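Local coordinates for replication initiator A family protein (Staphylococcus aureus CA-347, PDB 4PT7) that probably binds origin DNA through a winged helix-turn-helix domain to initiate replication of staphylococcal multiresistance plasmids, at residues B[23-28]-B[117-122]; B[62-67]-B[108-113]. All coordinates share one frame; numbering follows the deposited sequence.

The chain enters contact 1 at 23-28, just after strand 16-20. It then runs through helix 34-52 and reaches 62-67, the first half of contact 2. Helices 68-74 and 79-91 and strand 95-98 follow before strand 107-110 returns to 62-67 and closes the inner loop of 40 residues. A short connection leads to helix 117-126, whose first turns meet 23-28 and close the outer loop of 88 residues. Contact 2 thus lies wholly within the span of contact 1, and the two do not cross. Their centres are about 24 Å apart, yet Phe-23 CE1 packs on Pro-113 CB at 3.8 Å. Both contacts also touch the second subunit.

Contact 1 of 2, residues B[23-28]-B[117-122]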
loop_
_atom_site.group_PDB
_atom_site.type_symbol
_atom_site.label_atom_id
_atom_site.label_comp_id
_atom_site.label_asym_id
_atom_site.label_seq_id
_atom_site.Cartn_x
_atom_site.Cartn_y
_atom_site.Cartn_z
ATOM N N PHE B 23 1.497 -22.172 5.871
ATOM C CA PHE B 23 0.600 -21.015 5.763
ATOM C C PHE B 23 -0.447 -21.238 4.675
ATOM O O PHE B 23 -1.403 -20.470 4.561
ATOM C CB PHE B 23 1.377 -19.710 5.442
ATOM C CG PHE B 23 2.185 -19.166 6.601
ATOM C CD1 PHE B 23 2.168 -19.802 7.838
ATOM C CD2 PHE B 23 2.965 -18.024 6.448
ATOM C CE1 PHE B 23 2.924 -19.305 8.911
ATOM C CE2 PHE B 23 3.720 -17.518 7.508
ATOM C CZ PHE B 23 3.702 -18.159 8.741
ATOM N N PHE B 24 -0.273 -22.278 3.869
ATOM C CA PHE B 24 -1.226 -22.542 2.799
ATOM C C PHE B 24 -1.936 -23.883 2.957
ATOM O O PHE B 24 -2.779 -24.243 2.145
ATOM C CB PHE B 24 -0.533 -22.502 1.434
ATOM C CG PHE B 24 0.196 -21.221 1.154
ATOM C CD1 PHE B 24 1.521 -21.060 1.544
ATOM C CD2 PHE B 24 -0.433 -20.180 0.476
ATOM C CE1 PHE B 24 2.216 -19.877 1.257
ATOM C CE2 PHE B 24 0.249 -18.995 0.186
ATOM C CZ PHE B 24 1.578 -18.846 0.577
ATOM N N THR B 25 -1.594 -24.620 4.003
ATOM C CA THR B 25 -2.218 -25.916 4.247
ATOM C C THR B 25 -2.978 -25.896 5.564
ATOM O O THR B 25 -4.152 -26.277 5.610
ATOM C CB THR B 25 -1.166 -27.052 4.292
ATOM O OG1 THR B 25 -0.214 -26.789 5.330
ATOM C CG2 THR B 25 -0.435 -27.151 2.954
ATOM N N SER B 26 -2.306 -25.443 6.622
ATOM C CA SER B 26 -2.890 -25.357 7.965
ATOM C C SER B 26 -4.072 -24.399 7.997
ATOM O O SER B 26 -3.985 -23.272 7.491
ATOM C CB SER B 26 -1.835 -24.877 8.973
ATOM O OG SER B 26 -2.379 -24.717 10.274
ATOM N N GLU B 27 -5.174 -24.852 8.590
ATOM C CA GLU B 27 -6.359 -24.022 8.696
ATOM C C GLU B 27 -6.173 -23.052 9.853
ATOM O O GLU B 27 -6.969 -22.127 10.044
ATOM C CB GLU B 27 -7.593 -24.890 8.924
ATOM C CG GLU B 27 -8.507 -25.004 7.708
ATOM C CD GLU B 27 -7.797 -25.558 6.479
ATOM O OE1 GLU B 27 -6.906 -24.869 5.931
ATOM O OE2 GLU B 27 -8.129 -26.688 6.062
ATOM N N ASN B 28 -5.106 -23.261 10.617
ATOM C CA ASN B 28 -4.811 -22.390 11.740
ATOM C C ASN B 28 -4.280 -21.059 11.244
ATOM O O ASN B 28 -4.116 -20.121 12.025
ATOM C CB ASN B 28 -3.782 -23.043 12.655
ATOM C CG ASN B 28 -4.316 -24.286 13.315
ATOM O OD1 ASN B 28 -5.220 -24.219 14.156
ATOM N ND2 ASN B 28 -3.777 -25.439 12.927
ATOM N N GLU B 117 -0.242 -32.724 12.826
ATOM C CA GLU B 117 -0.279 -33.946 12.025
ATOM C C GLU B 117 -0.980 -33.676 10.704
ATOM O O GLU B 117 -0.505 -34.074 9.642
ATOM C CB GLU B 117 -1.036 -35.063 12.744
ATOM C CG GLU B 117 -0.441 -35.519 14.058
ATOM C CD GLU B 117 -1.220 -36.695 14.638
ATOM O OE1 GLU B 117 -1.181 -37.793 14.031
ATOM O OE2 GLU B 117 -1.879 -36.521 15.691
ATOM N N ARG B 118 -2.122 -33.004 10.768
ATOM C CA ARG B 118 -2.850 -32.707 9.546
ATOM C C ARG B 118 -1.978 -31.914 8.578
ATOM O O ARG B 118 -2.016 -32.155 7.376
ATOM C CB ARG B 118 -4.143 -31.936 9.847
ATOM C CG ARG B 118 -5.150 -32.725 10.667
ATOM C CD ARG B 118 -6.523 -32.045 10.725
ATOM N NE ARG B 118 -7.216 -32.062 9.436
ATOM C CZ ARG B 118 -7.097 -31.126 8.495
ATOM N NH1 ARG B 118 -6.309 -30.072 8.686
ATOM N NH2 ARG B 118 -7.770 -31.245 7.357
ATOM N N ASP B 119 -1.194 -30.972 9.101
ATOM C CA ASP B 119 -0.311 -30.176 8.250
ATOM C C ASP B 119 0.698 -31.091 7.570
ATOM O O ASP B 119 0.920 -30.990 6.356
ATOM C CB ASP B 119 0.440 -29.113 9.064
ATOM C CG ASP B 119 -0.486 -28.087 9.680
ATOM O OD1 ASP B 119 -1.390 -27.610 8.970
ATOM O OD2 ASP B 119 -0.302 -27.753 10.870
ATOM N N ILE B 120 1.301 -31.981 8.360
ATOM C CA ILE B 120 2.274 -32.945 7.855
ATOM C C ILE B 120 1.615 -33.738 6.728
ATOM O O ILE B 120 2.128 -33.808 5.608
ATOM C CB ILE B 120 2.707 -33.955 8.954
ATOM C CG1 ILE B 120 3.258 -33.215 10.175
ATOM C CG2 ILE B 120 3.779 -34.909 8.402
ATOM C CD1 ILE B 120 4.503 -32.431 9.907
ATOM N N TYR B 121 0.470 -34.333 7.041
ATOM C CA TYR B 121 -0.274 -35.129 6.075
ATOM C C TYR B 121 -0.532 -34.351 4.789
ATOM O O TYR B 121 -0.212 -34.819 3.690
ATOM C CB TYR B 121 -1.608 -35.574 6.685
ATOM C CG TYR B 121 -2.512 -36.332 5.733
ATOM C CD1 TYR B 121 -2.282 -37.677 5.437
ATOM C CD2 TYR B 121 -3.592 -35.698 5.118
ATOM C CE1 TYR B 121 -3.112 -38.373 4.550
ATOM C CE2 TYR B 121 -4.423 -36.377 4.235
ATOM C CZ TYR B 121 -4.181 -37.713 3.952
ATOM O OH TYR B 121 -5.006 -38.376 3.070
ATOM N N LYS B 122 -1.106 -33.160 4.923
ATOM C CA LYS B 122 -1.412 -32.355 3.751
ATOM C C LYS B 122 -0.185 -31.977 2.934
ATOM O O LYS B 122 -0.199 -32.070 1.705
ATOM C CB LYS B 122 -2.168 -31.085 4.150
ATOM C CG LYS B 122 -3.616 -31.318 4.581
ATOM C CD LYS B 122 -4.365 -29.987 4.688
ATOM C CE LYS B 122 -5.839 -30.178 5.049
ATOM N NZ LYS B 122 -6.573 -28.876 5.161
#
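Glu-27 and Lys-122 form the salt bridge of this contact, with Glu-27 OE2 2.8 Å from Lys-122 NZ. The lysine chain is fully extended beyond CG (chi3 177°), which carries NZ across to Glu-27. The glutamate is bent at chi2 and meets it at about a right angle, tip to tip. Glu-27 is exposed, so the bridge lies at the outer side of the contact. A second positive group stands near it: Arg-118 NH1 is 4.7 Å from Glu-27 OE2, too far for a direct bond. Lys-122 NZ lies at the edge of the Arg-118 guanidinium, in its plane. The two positive groups therefore probably share the field of the carboxylate, with some mutual repulsion.

Packing is carried by Thr-25 and the lysine stem. Thr-25 CB faces Lys-122 CB at 4.2 Å. Further along, Lys-122 CD runs past Thr-25 O at 3.8 Å. The hydroxyl of Thr-25 is buried here and has no polar partner in the model.

Ser-26 OG, anti to its backbone N (chi1 177°), accepts from Asn-28 N at 3.1 Å, which makes an ST turn. Asn-28 ND2 also donates to Ser-26 OG at 3.1 Å, with the oxygen 17° out of the amide plane. Asp-119 lies against Ser-26, but their closest approach is doubtful in the model. Asp-119 OD2 accepts from Thr-116 N, just before helix 117-126.

The contact joins helix 22-25 and the residues that follow it to helix 117-126. Thr-25 also touches Ile-123 and Glu-126 further along that helix. Phe-23 turns to Tyr-29 and to Tyr-40 of helix 34-52, while Phe-24 meets Tyr-17 of the second subunit edge-to-face.

Contact 2 of 2, residues B[62-67]-B[108-113]; sequences IYFVYS and LYLMKP
Tyr-63 and Tyr-109 lie side by side, their side chains pointing the same way. In Tyr-109, CG is anti to the carbonyl carbon (chi1 -79°), which lays its ring against Tyr-63 CB. In Tyr-63, CG sits between the backbone N and the carbonyl carbon (chi1 61°), which directs its own ring alongside that of Tyr-109. Tyr-63 CB lies over one face of the Tyr-109 ring as a CH-pi contact, 3.7 Å from the ring centroid. Its nearest ring atom is Tyr-109 CE2, at 3.5 Å. The Tyr-63 ring turns an edge toward the same ring in an offset edge-to-face pair, with planes at 61°.

Phe-64 and Leu-108 form an antiparallel hydrogen-bonded pair. Phe-64 N donates to Leu-108 O at 2.7 Å, and Leu-108 N returns a bond to Phe-64 O at 3.0 Å. This single bridge places 62-67 beside strand 107-110, whose other neighbour is strand 95-98. The order fits a winged helix-turn-helix domain, where the segment before the second helix joins the edge of the wing hairpin. Ser-67 stands at the N-cap of helix 68-74, where its OG makes a weak hydrogen bond to Lys-70 N.

On the side away from the tyrosines, Phe-64 CB packs on Leu-108 CB at 4.1 Å, and Phe-64 CE1 reaches Leu-110 CB. Leu-108 also meets Leu-71 of helix 68-74, and Leu-110 meets Tyr-40 of helix 34-52.

Past the bridge, water replaces direct pairing. Ile-62 O accepts from two waters, each at 2.7 Å. Water 1 accepts from Leu-110 N, and water 2 donates to Leu-110 O at 2.8 Å.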
loop_
_atom_site.group_PDB
_atom_site.type_symbol
_atom_site.label_atom_id
_atom_site.label_comp_id
_atom_site.label_asym_id
_atom_site.label_seq_id
_atom_site.Cartn_x
_atom_site.Cartn_y
_atom_site.Cartn_z
ATOM N N ILE B 62 16.276 -14.002 18.782
ATOM C CA ILE B 62 16.493 -12.906 17.843
ATOM C C ILE B 62 15.258 -12.008 17.770
ATOM O O ILE B 62 14.136 -12.494 17.619
ATOM C CB ILE B 62 16.813 -13.448 16.429
ATOM C CG1 ILE B 62 17.955 -14.472 16.511
ATOM C CG2 ILE B 62 17.234 -12.304 15.512
ATOM C CD1 ILE B 62 18.169 -15.276 15.231
ATOM N N TYR B 63 15.468 -10.697 17.853
ATOM C CA TYR B 63 14.360 -9.748 17.822
ATOM C C TYR B 63 14.634 -8.540 16.929
ATOM O O TYR B 63 15.722 -8.389 16.375
ATOM C CB TYR B 63 14.042 -9.286 19.252
ATOM C CG TYR B 63 15.195 -8.583 19.944
ATOM C CD1 TYR B 63 15.482 -7.243 19.682
ATOM C CD2 TYR B 63 16.026 -9.268 20.838
ATOM C CE1 TYR B 63 16.560 -6.602 20.286
ATOM C CE2 TYR B 63 17.113 -8.634 21.446
ATOM C CZ TYR B 63 17.373 -7.300 21.165
ATOM O OH TYR B 63 18.449 -6.666 21.752
ATOM N N PHE B 64 13.623 -7.689 16.785
ATOM C CA PHE B 64 13.729 -6.480 15.971
ATOM C C PHE B 64 13.510 -5.245 16.836
ATOM O O PHE B 64 12.700 -5.267 17.773
ATOM C CB PHE B 64 12.682 -6.476 14.856
ATOM C CG PHE B 64 12.855 -7.573 13.860
ATOM C CD1 PHE B 64 11.868 -8.543 13.696
ATOM C CD2 PHE B 64 13.995 -7.631 13.067
ATOM C CE1 PHE B 64 12.020 -9.558 12.750
ATOM C CE2 PHE B 64 14.154 -8.641 12.119
ATOM C CZ PHE B 64 13.165 -9.604 11.961
ATOM N N VAL B 65 14.237 -4.180 16.507
ATOM C CA VAL B 65 14.139 -2.911 17.218
ATOM C C VAL B 65 13.924 -1.832 16.165
ATOM O O VAL B 65 14.468 -0.737 16.265
ATOM C CB VAL B 65 15.442 -2.576 17.974
ATOM C CG1 VAL B 65 15.179 -1.480 18.985
ATOM C CG2 VAL B 65 15.996 -3.807 18.645
ATOM N N TYR B 66 13.142 -2.153 15.144
ATOM C CA TYR B 66 12.888 -1.205 14.068
ATOM C C TYR B 66 11.726 -0.261 14.387
ATOM O O TYR B 66 10.720 -0.664 14.983
ATOM C CB TYR B 66 12.595 -1.961 12.769
ATOM C CG TYR B 66 13.794 -2.647 12.136
ATOM C CD1 TYR B 66 13.764 -4.012 11.843
ATOM C CD2 TYR B 66 14.922 -1.924 11.764
ATOM C CE1 TYR B 66 14.820 -4.634 11.190
ATOM C CE2 TYR B 66 15.992 -2.542 11.104
ATOM C CZ TYR B 66 15.928 -3.897 10.821
ATOM O OH TYR B 66 16.964 -4.512 10.158
ATOM N N SER B 67 11.872 0.999 13.996
ATOM C CA SER B 67 10.809 1.975 14.224
ATOM C C SER B 67 9.739 1.734 13.174
ATOM O O SER B 67 9.974 1.022 12.191
ATOM C CB SER B 67 11.342 3.409 14.093
ATOM O OG SER B 67 11.878 3.648 12.803
ATOM N N LEU B 108 10.004 -6.329 18.636
ATOM C CA LEU B 108 9.249 -7.347 17.905
ATOM C C LEU B 108 10.022 -8.661 17.820
ATOM O O LEU B 108 11.203 -8.684 17.449
ATOM C CB LEU B 108 8.917 -6.877 16.480
ATOM C CG LEU B 108 7.702 -5.968 16.256
ATOM C CD1 LEU B 108 7.874 -4.686 17.041
ATOM C CD2 LEU B 108 7.553 -5.658 14.766
ATOM N N TYR B 109 9.347 -9.751 18.169
ATOM C CA TYR B 109 9.937 -11.082 18.109
ATOM C C TYR B 109 9.177 -11.887 17.070
ATOM O O TYR B 109 7.985 -12.166 17.247
ATOM C CB TYR B 109 9.814 -11.827 19.443
ATOM C CG TYR B 109 10.811 -11.431 20.500
ATOM C CD1 TYR B 109 10.500 -10.465 21.450
ATOM C CD2 TYR B 109 12.063 -12.049 20.569
ATOM C CE1 TYR B 109 11.412 -10.117 22.448
ATOM C CE2 TYR B 109 12.979 -11.711 21.558
ATOM C CZ TYR B 109 12.647 -10.746 22.495
ATOM O OH TYR B 109 13.550 -10.399 23.473
ATOM N N LEU B 110 9.854 -12.249 15.986
ATOM C CA LEU B 110 9.215 -13.061 14.960
ATOM C C LEU B 110 9.227 -14.465 15.563
ATOM O O LEU B 110 10.179 -14.825 16.258
ATOM C CB LEU B 110 10.040 -13.058 13.677
ATOM C CG LEU B 110 9.298 -12.889 12.349
ATOM C CD1 LEU B 110 10.013 -13.703 11.277
ATOM C CD2 LEU B 110 7.864 -13.333 12.472
ATOM N N MET B 111 8.185 -15.247 15.298
ATOM C CA MET B 111 8.081 -16.601 15.829
ATOM C C MET B 111 7.917 -17.642 14.723
ATOM O O MET B 111 7.385 -17.356 13.653
ATOM C CB MET B 111 6.882 -16.688 16.769
ATOM C CG MET B 111 6.847 -15.610 17.833
ATOM S SD MET B 111 8.220 -15.715 18.976
ATOM C CE MET B 111 7.653 -17.088 19.972
ATOM N N LYS B 112 8.375 -18.858 14.992
ATOM C CA LYS B 112 8.256 -19.954 14.038
ATOM C C LYS B 112 6.825 -20.472 14.086
ATOM O O LYS B 112 6.174 -20.427 15.126
ATOM C CB LYS B 112 9.264 -21.068 14.383
ATOM C CG LYS B 112 10.710 -20.624 14.124
ATOM C CD LYS B 112 11.746 -21.367 14.962
ATOM C CE LYS B 112 11.897 -22.817 14.569
ATOM N NZ LYS B 112 12.948 -23.475 15.408
ATOM N N PRO B 113 6.303 -20.938 12.942
ATOM C CA PRO B 113 4.942 -21.457 12.873
ATOM C C PRO B 113 4.782 -22.790 13.588
ATOM O O PRO B 113 5.758 -23.419 13.997
ATOM C CB PRO B 113 4.702 -21.580 11.380
ATOM C CG PRO B 113 6.063 -21.908 10.853
ATOM C CD PRO B 113 6.918 -20.923 11.605
HETATM O O HOH W 1 12.607 -11.492 15.565
HETATM O O HOH W 2 12.515 -14.673 17.720
#